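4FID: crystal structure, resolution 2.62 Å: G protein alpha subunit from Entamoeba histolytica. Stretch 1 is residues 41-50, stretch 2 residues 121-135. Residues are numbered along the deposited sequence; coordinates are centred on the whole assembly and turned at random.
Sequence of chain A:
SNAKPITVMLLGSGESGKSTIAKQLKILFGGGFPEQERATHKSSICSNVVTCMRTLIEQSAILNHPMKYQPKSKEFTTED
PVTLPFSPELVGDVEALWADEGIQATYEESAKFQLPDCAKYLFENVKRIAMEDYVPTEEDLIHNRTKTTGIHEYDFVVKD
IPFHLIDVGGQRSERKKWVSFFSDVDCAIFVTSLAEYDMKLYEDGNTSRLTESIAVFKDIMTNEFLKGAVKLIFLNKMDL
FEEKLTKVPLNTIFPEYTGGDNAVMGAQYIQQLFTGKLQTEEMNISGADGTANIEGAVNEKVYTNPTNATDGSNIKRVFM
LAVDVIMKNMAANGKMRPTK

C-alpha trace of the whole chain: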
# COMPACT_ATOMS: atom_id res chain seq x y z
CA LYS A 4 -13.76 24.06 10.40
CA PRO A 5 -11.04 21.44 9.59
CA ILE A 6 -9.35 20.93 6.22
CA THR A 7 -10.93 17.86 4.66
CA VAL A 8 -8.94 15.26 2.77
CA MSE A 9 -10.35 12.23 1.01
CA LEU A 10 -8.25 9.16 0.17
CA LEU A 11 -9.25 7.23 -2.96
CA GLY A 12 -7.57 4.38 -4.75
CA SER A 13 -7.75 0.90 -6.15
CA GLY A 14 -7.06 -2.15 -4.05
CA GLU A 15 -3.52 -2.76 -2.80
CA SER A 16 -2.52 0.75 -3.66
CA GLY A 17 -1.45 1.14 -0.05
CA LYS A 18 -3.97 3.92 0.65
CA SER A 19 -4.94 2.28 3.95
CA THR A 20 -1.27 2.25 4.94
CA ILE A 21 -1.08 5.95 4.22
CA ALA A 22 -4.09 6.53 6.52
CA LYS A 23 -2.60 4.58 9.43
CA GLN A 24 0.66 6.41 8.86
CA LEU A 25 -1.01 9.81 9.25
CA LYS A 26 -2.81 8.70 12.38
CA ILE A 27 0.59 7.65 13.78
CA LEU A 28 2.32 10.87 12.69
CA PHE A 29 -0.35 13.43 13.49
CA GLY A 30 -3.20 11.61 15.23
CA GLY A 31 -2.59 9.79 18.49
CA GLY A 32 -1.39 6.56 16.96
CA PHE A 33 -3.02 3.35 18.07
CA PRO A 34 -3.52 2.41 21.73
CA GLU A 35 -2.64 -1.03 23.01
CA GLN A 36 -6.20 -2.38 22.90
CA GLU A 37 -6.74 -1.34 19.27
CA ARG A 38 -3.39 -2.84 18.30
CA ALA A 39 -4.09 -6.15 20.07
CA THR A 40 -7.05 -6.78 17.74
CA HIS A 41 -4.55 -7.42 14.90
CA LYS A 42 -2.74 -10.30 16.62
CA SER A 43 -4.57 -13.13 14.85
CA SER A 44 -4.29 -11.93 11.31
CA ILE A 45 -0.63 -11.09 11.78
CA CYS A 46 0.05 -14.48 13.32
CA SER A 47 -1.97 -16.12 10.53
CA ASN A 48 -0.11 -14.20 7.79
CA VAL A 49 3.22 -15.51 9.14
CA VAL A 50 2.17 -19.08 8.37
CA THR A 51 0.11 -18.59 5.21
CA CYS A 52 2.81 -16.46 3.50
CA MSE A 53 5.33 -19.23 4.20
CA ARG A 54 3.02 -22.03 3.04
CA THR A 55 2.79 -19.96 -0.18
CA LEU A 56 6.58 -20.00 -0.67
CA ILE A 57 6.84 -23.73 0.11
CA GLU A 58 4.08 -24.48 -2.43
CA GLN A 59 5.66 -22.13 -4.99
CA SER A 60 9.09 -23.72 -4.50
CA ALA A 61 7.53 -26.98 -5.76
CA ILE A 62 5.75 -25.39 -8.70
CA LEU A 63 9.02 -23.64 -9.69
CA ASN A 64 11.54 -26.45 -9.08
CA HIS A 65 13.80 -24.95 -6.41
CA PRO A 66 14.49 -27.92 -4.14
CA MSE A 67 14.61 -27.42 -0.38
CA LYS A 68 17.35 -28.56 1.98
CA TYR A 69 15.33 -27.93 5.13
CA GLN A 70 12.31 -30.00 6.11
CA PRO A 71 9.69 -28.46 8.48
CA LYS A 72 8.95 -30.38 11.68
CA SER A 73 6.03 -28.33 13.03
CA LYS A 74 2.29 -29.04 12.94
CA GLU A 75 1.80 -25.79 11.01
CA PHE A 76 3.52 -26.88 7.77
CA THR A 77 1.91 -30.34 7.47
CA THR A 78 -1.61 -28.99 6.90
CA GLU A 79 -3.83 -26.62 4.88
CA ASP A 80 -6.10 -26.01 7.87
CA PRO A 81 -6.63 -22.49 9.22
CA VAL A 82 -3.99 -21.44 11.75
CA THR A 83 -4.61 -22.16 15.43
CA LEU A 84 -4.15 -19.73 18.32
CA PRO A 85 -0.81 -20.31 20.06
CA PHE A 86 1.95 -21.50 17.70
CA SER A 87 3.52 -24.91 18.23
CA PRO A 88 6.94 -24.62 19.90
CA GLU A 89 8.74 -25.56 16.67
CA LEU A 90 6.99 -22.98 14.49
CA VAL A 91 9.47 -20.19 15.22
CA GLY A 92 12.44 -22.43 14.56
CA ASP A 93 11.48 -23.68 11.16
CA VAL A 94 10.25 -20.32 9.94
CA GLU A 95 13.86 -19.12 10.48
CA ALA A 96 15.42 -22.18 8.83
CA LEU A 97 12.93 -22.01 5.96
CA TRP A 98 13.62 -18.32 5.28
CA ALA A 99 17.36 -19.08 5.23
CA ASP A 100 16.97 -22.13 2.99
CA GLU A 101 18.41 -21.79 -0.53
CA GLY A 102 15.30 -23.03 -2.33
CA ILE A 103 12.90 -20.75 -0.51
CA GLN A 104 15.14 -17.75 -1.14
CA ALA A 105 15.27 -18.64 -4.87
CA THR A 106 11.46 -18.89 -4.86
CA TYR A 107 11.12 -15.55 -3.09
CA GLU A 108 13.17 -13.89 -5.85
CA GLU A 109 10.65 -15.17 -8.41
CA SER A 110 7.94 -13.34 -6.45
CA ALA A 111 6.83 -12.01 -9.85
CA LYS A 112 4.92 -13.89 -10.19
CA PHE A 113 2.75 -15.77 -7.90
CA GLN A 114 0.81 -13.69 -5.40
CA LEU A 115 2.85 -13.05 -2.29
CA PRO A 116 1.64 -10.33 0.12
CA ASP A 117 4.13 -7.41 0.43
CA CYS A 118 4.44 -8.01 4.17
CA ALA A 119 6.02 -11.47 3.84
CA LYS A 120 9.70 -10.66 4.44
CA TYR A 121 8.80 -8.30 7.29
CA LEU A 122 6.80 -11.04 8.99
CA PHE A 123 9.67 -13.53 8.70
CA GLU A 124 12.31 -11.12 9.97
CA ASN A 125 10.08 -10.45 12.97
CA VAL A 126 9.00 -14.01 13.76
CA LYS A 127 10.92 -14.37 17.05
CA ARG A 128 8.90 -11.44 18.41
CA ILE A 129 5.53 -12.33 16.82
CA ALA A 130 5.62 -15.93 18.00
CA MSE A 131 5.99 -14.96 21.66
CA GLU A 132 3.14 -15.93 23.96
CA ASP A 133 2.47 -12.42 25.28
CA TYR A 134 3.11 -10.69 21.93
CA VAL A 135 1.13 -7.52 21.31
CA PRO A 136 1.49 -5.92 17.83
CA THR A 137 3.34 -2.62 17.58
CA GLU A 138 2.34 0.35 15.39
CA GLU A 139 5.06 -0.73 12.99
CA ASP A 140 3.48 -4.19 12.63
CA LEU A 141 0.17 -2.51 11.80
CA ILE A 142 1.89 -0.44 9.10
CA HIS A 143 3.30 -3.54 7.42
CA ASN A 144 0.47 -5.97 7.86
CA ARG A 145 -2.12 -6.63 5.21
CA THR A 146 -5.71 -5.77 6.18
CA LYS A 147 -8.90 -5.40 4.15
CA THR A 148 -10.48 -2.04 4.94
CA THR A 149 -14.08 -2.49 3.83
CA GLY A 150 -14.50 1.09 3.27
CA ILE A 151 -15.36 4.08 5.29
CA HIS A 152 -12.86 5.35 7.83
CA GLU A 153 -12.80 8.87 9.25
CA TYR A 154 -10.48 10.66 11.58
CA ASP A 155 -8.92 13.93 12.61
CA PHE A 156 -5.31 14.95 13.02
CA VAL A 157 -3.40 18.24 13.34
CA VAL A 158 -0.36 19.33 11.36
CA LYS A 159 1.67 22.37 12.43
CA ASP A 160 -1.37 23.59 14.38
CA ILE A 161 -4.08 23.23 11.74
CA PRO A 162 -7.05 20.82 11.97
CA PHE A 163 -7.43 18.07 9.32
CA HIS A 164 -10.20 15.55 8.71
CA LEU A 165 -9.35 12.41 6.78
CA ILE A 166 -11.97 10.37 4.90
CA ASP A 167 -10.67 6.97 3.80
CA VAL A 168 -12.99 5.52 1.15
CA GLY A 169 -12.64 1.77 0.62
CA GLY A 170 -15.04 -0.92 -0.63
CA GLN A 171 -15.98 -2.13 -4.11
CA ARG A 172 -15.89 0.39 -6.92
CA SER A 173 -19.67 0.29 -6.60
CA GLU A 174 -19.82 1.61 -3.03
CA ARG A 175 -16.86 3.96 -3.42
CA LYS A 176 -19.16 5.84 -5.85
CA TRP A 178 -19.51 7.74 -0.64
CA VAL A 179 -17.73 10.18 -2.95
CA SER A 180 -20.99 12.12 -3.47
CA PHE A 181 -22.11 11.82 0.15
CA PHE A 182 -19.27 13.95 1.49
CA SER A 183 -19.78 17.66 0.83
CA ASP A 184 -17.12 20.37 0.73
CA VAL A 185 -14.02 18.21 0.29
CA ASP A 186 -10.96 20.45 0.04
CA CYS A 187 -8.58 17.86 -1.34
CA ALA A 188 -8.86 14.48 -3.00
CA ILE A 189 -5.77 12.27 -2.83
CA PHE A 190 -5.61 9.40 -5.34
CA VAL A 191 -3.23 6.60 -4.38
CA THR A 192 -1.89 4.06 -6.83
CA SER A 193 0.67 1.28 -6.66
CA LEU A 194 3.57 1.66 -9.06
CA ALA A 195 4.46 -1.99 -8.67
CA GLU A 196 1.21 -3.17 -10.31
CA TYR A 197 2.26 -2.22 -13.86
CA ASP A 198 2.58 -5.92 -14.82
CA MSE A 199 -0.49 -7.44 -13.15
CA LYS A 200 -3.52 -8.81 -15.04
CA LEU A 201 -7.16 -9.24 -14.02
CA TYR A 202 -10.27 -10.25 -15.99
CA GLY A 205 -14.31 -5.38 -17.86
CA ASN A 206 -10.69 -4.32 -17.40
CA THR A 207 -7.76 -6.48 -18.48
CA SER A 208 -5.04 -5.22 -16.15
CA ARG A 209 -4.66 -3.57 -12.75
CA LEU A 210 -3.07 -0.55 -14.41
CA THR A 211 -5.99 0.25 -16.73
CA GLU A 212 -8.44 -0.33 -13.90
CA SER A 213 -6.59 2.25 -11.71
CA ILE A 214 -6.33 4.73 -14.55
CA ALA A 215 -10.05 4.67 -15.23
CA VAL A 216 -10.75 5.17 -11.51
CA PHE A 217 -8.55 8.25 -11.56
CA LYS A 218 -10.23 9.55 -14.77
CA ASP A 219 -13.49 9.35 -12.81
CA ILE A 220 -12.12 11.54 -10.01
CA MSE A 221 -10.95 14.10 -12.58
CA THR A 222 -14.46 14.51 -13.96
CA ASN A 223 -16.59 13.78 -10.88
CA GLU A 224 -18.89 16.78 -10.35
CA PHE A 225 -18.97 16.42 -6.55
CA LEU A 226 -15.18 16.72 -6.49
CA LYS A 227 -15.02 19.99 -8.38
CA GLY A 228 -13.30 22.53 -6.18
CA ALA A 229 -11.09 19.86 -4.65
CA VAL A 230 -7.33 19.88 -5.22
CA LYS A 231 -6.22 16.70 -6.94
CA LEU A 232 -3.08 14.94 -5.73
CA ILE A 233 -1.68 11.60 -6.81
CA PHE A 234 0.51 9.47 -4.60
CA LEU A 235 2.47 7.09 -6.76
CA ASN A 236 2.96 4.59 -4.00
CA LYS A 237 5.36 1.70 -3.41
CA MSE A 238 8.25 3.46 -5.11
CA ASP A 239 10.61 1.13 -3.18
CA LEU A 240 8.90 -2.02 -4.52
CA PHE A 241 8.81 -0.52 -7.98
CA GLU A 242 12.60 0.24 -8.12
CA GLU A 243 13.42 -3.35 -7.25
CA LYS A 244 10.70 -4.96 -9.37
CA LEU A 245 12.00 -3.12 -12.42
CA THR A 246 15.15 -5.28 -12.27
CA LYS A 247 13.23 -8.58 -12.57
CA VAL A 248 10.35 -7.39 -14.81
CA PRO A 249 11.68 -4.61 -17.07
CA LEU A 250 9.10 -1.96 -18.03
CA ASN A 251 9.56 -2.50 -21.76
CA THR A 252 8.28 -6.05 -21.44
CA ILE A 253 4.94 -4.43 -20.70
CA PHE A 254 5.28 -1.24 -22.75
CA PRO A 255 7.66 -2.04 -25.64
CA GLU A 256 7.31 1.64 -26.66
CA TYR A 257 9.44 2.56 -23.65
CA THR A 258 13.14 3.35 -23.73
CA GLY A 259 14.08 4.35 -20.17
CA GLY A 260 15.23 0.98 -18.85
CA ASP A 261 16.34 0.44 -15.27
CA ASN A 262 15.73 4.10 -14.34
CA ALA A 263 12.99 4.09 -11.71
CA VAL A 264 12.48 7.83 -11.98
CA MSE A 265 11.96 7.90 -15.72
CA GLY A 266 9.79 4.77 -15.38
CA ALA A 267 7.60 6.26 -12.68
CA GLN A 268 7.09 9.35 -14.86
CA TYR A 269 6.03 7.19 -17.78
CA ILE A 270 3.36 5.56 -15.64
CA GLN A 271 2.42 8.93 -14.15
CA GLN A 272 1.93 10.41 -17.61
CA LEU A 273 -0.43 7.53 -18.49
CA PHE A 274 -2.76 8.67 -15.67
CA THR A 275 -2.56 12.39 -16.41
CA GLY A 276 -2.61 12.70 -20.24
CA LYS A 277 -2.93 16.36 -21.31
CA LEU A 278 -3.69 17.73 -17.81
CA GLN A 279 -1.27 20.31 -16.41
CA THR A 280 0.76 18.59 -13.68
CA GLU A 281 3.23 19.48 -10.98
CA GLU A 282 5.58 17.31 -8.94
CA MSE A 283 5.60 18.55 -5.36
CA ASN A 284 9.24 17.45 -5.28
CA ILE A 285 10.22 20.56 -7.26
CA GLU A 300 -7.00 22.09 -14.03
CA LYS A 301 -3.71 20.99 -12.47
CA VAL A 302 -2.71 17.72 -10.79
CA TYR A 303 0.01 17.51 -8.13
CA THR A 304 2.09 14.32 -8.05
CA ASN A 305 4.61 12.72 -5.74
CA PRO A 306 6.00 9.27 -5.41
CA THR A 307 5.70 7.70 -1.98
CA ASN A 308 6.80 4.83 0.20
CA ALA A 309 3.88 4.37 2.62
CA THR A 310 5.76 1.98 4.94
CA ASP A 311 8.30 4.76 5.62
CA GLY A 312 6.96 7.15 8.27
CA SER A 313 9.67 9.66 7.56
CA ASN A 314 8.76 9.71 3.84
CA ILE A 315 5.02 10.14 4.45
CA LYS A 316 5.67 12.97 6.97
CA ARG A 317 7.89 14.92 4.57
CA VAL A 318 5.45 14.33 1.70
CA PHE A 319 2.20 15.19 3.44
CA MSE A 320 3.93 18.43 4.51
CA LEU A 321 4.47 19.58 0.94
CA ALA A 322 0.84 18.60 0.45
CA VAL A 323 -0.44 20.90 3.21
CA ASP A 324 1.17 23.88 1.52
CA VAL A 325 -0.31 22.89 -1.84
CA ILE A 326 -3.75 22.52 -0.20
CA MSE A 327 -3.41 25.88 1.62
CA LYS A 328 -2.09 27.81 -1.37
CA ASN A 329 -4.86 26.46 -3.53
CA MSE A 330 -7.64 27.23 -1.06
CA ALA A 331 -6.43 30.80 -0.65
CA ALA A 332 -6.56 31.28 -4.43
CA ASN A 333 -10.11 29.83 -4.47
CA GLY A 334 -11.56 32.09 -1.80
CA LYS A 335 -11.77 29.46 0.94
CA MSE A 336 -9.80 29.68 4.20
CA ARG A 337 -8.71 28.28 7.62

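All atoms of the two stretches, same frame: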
# COMPACT_ATOMS: atom_id res chain seq x y z
N HIS A 41 -5.20 -6.92 16.12
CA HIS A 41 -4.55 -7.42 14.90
C HIS A 41 -3.68 -8.67 15.08
O HIS A 41 -3.10 -9.16 14.13
CB HIS A 41 -3.80 -6.29 14.21
CG HIS A 41 -4.66 -5.09 13.95
ND1 HIS A 41 -5.36 -4.92 12.78
CD2 HIS A 41 -4.97 -4.03 14.73
CE1 HIS A 41 -6.05 -3.79 12.84
NE2 HIS A 41 -5.83 -3.23 14.02
N LYS A 42 -3.63 -9.19 16.30
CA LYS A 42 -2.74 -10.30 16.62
C LYS A 42 -3.00 -11.53 15.76
O LYS A 42 -2.06 -12.19 15.32
CB LYS A 42 -2.80 -10.65 18.12
CG LYS A 42 -1.87 -11.77 18.57
CD LYS A 42 -2.01 -12.11 20.07
CE LYS A 42 -1.15 -13.34 20.46
NZ LYS A 42 -1.07 -13.61 21.94
N SER A 43 -4.26 -11.86 15.53
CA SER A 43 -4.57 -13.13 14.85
C SER A 43 -4.24 -13.10 13.38
O SER A 43 -3.72 -14.07 12.84
CB SER A 43 -6.01 -13.56 15.07
OG SER A 43 -6.10 -14.30 16.28
N SER A 44 -4.53 -11.99 12.73
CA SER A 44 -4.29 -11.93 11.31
C SER A 44 -2.80 -11.84 11.05
O SER A 44 -2.29 -12.43 10.10
CB SER A 44 -5.05 -10.78 10.64
OG SER A 44 -4.35 -9.57 10.80
N ILE A 45 -2.08 -11.13 11.92
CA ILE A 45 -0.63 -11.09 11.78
C ILE A 45 -0.02 -12.47 12.00
O ILE A 45 0.80 -12.94 11.20
CB ILE A 45 0.01 -10.09 12.74
CG1 ILE A 45 -0.40 -8.66 12.34
CG2 ILE A 45 1.53 -10.26 12.74
CD1 ILE A 45 -0.03 -7.63 13.38
N CYS A 46 -0.45 -13.14 13.06
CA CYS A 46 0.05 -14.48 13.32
C CYS A 46 -0.31 -15.45 12.19
O CYS A 46 0.50 -16.26 11.77
CB CYS A 46 -0.41 -14.98 14.70
SG CYS A 46 0.37 -14.07 16.07
N SER A 47 -1.53 -15.33 11.67
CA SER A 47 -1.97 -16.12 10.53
C SER A 47 -1.13 -15.86 9.26
O SER A 47 -0.71 -16.81 8.58
CB SER A 47 -3.45 -15.84 10.27
OG SER A 47 -3.92 -16.63 9.19
N ASN A 48 -0.93 -14.59 8.93
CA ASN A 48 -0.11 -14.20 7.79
C ASN A 48 1.32 -14.78 7.82
O ASN A 48 1.91 -15.05 6.77
CB ASN A 48 -0.01 -12.68 7.67
CG ASN A 48 -1.30 -12.04 7.27
OD1 ASN A 48 -2.24 -12.73 6.88
ND2 ASN A 48 -1.37 -10.72 7.36
N VAL A 49 1.88 -14.95 9.02
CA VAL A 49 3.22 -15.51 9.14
C VAL A 49 3.22 -16.88 8.49
O VAL A 49 4.07 -17.19 7.65
CB VAL A 49 3.73 -15.60 10.63
CG1 VAL A 49 4.99 -16.46 10.72
CG2 VAL A 49 3.99 -14.22 11.22
N VAL A 50 2.23 -17.70 8.85
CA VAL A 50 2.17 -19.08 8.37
C VAL A 50 1.72 -19.18 6.91
O VAL A 50 2.35 -19.87 6.10
CB VAL A 50 1.29 -19.97 9.26
CG1 VAL A 50 1.15 -21.36 8.66
CG2 VAL A 50 1.86 -20.06 10.68
N TYR A 121 8.89 -8.94 5.98
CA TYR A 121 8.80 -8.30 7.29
C TYR A 121 8.34 -9.29 8.33
O TYR A 121 8.93 -9.39 9.40
CB TYR A 121 7.89 -7.07 7.26
CG TYR A 121 7.69 -6.38 8.60
CD1 TYR A 121 8.47 -5.29 8.97
CD2 TYR A 121 6.69 -6.81 9.49
CE1 TYR A 121 8.27 -4.65 10.19
CE2 TYR A 121 6.49 -6.18 10.71
CZ TYR A 121 7.29 -5.10 11.06
OH TYR A 121 7.09 -4.44 12.27
N LEU A 122 7.29 -10.05 8.03
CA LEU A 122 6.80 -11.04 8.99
C LEU A 122 7.89 -12.03 9.40
O LEU A 122 8.10 -12.24 10.57
CB LEU A 122 5.53 -11.75 8.49
CG LEU A 122 4.33 -10.78 8.42
CD1 LEU A 122 3.01 -11.41 7.86
CD2 LEU A 122 4.12 -10.17 9.77
N PHE A 123 8.59 -12.60 8.42
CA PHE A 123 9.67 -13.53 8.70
C PHE A 123 10.80 -12.94 9.55
O PHE A 123 11.25 -13.55 10.52
CB PHE A 123 10.22 -14.10 7.39
CG PHE A 123 9.15 -14.73 6.52
CD1 PHE A 123 7.99 -15.24 7.10
CD2 PHE A 123 9.30 -14.79 5.14
CE1 PHE A 123 7.00 -15.79 6.31
CE2 PHE A 123 8.30 -15.36 4.35
CZ PHE A 123 7.16 -15.86 4.93
N GLU A 124 11.25 -11.74 9.21
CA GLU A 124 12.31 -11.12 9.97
C GLU A 124 11.91 -10.78 11.40
O GLU A 124 12.75 -10.47 12.23
CB GLU A 124 12.83 -9.89 9.25
CG GLU A 124 13.56 -10.25 7.96
CD GLU A 124 13.87 -9.06 7.08
OE1 GLU A 124 13.49 -7.92 7.42
OE2 GLU A 124 14.49 -9.28 6.03
N ASN A 125 10.61 -10.85 11.67
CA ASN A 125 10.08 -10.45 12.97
C ASN A 125 9.44 -11.60 13.72
O ASN A 125 8.77 -11.38 14.74
CB ASN A 125 9.09 -9.29 12.82
CG ASN A 125 9.79 -7.93 12.69
OD1 ASN A 125 10.09 -7.30 13.69
ND2 ASN A 125 10.05 -7.50 11.46
N VAL A 126 9.67 -12.82 13.23
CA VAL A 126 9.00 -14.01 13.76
C VAL A 126 9.30 -14.33 15.23
O VAL A 126 8.40 -14.73 15.97
CB VAL A 126 9.25 -15.25 12.88
CG1 VAL A 126 10.64 -15.83 13.11
CG2 VAL A 126 8.19 -16.30 13.16
N LYS A 127 10.55 -14.15 15.66
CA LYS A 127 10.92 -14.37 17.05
C LYS A 127 10.03 -13.55 17.98
O LYS A 127 9.65 -14.02 19.04
CB LYS A 127 12.38 -14.02 17.31
CG LYS A 127 13.41 -14.95 16.66
CD LYS A 127 14.81 -14.34 16.78
CE LYS A 127 15.91 -15.25 16.25
NZ LYS A 127 17.25 -14.58 16.23
N ARG A 128 9.71 -12.33 17.58
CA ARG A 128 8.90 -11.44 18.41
C ARG A 128 7.39 -11.65 18.25
O ARG A 128 6.63 -11.37 19.17
CB ARG A 128 9.27 -9.99 18.15
CG ARG A 128 8.48 -8.98 18.98
CD ARG A 128 8.86 -7.53 18.61
NE ARG A 128 8.78 -7.34 17.17
CZ ARG A 128 7.74 -6.82 16.52
NH1 ARG A 128 6.68 -6.39 17.18
NH2 ARG A 128 7.77 -6.72 15.20
N ILE A 129 6.96 -12.13 17.08
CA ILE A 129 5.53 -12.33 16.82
C ILE A 129 5.04 -13.63 17.45
O ILE A 129 3.89 -13.75 17.86
CB ILE A 129 5.22 -12.36 15.29
CG1 ILE A 129 5.43 -10.99 14.65
CG2 ILE A 129 3.79 -12.85 15.01
CD1 ILE A 129 5.66 -11.08 13.16
N ALA A 130 5.95 -14.60 17.52
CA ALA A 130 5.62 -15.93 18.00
C ALA A 130 5.71 -16.07 19.51
O ALA A 130 5.53 -17.16 20.03
CB ALA A 130 6.50 -16.96 17.33
N MSE A 131 5.99 -14.97 20.20
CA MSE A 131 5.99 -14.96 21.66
C MSE A 131 4.57 -15.10 22.20
O MSE A 131 3.60 -14.70 21.56
CB MSE A 131 6.61 -13.68 22.21
CG MSE A 131 8.13 -13.67 22.27
SE MSE A 131 8.79 -12.06 23.15
CE MSE A 131 7.59 -10.75 22.33
N GLU A 132 4.46 -15.66 23.40
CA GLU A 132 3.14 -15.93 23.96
C GLU A 132 2.39 -14.66 24.35
O GLU A 132 1.18 -14.58 24.20
CB GLU A 132 3.23 -16.92 25.14
CG GLU A 132 4.00 -16.43 26.35
CD GLU A 132 3.69 -17.24 27.61
OE1 GLU A 132 2.74 -18.05 27.56
OE2 GLU A 132 4.40 -17.06 28.63
N ASP A 133 3.11 -13.64 24.81
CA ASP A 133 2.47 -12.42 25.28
C ASP A 133 2.50 -11.30 24.24
O ASP A 133 2.15 -10.16 24.54
CB ASP A 133 3.15 -11.92 26.56
CG ASP A 133 4.59 -11.51 26.33
OD1 ASP A 133 5.38 -12.36 25.84
OD2 ASP A 133 4.95 -10.35 26.64
N TYR A 134 2.92 -11.65 23.02
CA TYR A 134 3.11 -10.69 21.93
C TYR A 134 1.91 -9.80 21.68
O TYR A 134 0.80 -10.28 21.46
CB TYR A 134 3.51 -11.43 20.64
CG TYR A 134 3.25 -10.66 19.36
CD1 TYR A 134 3.98 -9.52 19.06
CD2 TYR A 134 2.28 -11.09 18.44
CE1 TYR A 134 3.74 -8.80 17.90
CE2 TYR A 134 2.03 -10.37 17.26
CZ TYR A 134 2.77 -9.23 17.00
OH TYR A 134 2.59 -8.49 15.87
N VAL A 135 2.13 -8.49 21.73
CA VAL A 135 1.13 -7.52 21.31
C VAL A 135 1.73 -6.71 20.15
O VAL A 135 2.86 -6.22 20.25
CB VAL A 135 0.62 -6.61 22.50
CG1 VAL A 135 1.76 -6.10 23.34
CG2 VAL A 135 -0.22 -5.45 22.01

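The centre of this contact is apolar. Val-49 has more of its surface covered by the other stretch than any other residue here. Its two methyl groups reach different partners. Val-49 CG2 lies 4.0 Å from Leu-122 CB and 4.0 Å from Ile-129 CG2, while Val-49 CG1 lies 4.0 Å from Val-126 CG2. The valine thus fits among three aliphatic side chains at ordinary van der Waals distances.

Ile-129 CG2 is a shared point of contact. Besides the valine methyl, Ile-129 CG2 meets Ile-45 CG2 at 4.1 Å and Cys-46 SG at 3.8 Å. Ile-45, Cys-46 and Val-49 can all reach it because they lie within about one turn of the 42-50 helix. The CA-to-CB bonds of Ile-45 and Ile-129 both point toward the opposing stretch.

Leu-122 also points toward its partner stretch, and its two methyls diverge. Leu-122 CD2 packs against Ile-45 CG2 at 3.9 Å. Leu-122 CD1 comes to 3.3 Å from Asn-48 CB, a tight carbon-carbon approach. Asn-48 therefore touches the leucine through the aliphatic base of its side chain, and its ND2 is hydrogen-bonded elsewhere in the structure. The backbones come near here too: the CA atoms of Val-49 and Leu-122 are 5.7 Å apart.

Phe-123 starts sideways, but its ring end comes nearer. Phe-123 CE1 lies 3.5 Å from Val-49 O. The oxygen sits at the ring edge, near the ring plane, where the aromatic C-H groups carry slight positive charge.

Tyr-134 extends the packing toward the start of the helix. Cys-46 SG is 4.2 Å from Tyr-134 CE2, and it approaches the ring obliquely. Ile-45 CD1 lies 3.7 Å from Tyr-134 OH. That hydroxyl is hydrogen-bonded elsewhere in the structure, so its contact with the isoleucine does not leave it unsatisfied.

Lys-42 forms the polar edge. All four of its chi angles are t, so the side chain is fully extended. Its aliphatic part runs past the tyrosine: Lys-42 CG is 4.2 Å from Tyr-134 CD2, and Lys-42 CD is 3.6 Å from Tyr-134 O. The extension brings the amine to the backbone of Glu-132, where Lys-42 NZ donates a weak hydrogen bond to Glu-132 O at 3.3 Å. This is the only hydrogen bond between the stretches. It uses a main-chain oxygen, and the Glu-132 side chain leaves CA pointing away. Glu-132 is also poorly ordered, so the detail at this edge is less certain than the packing inside.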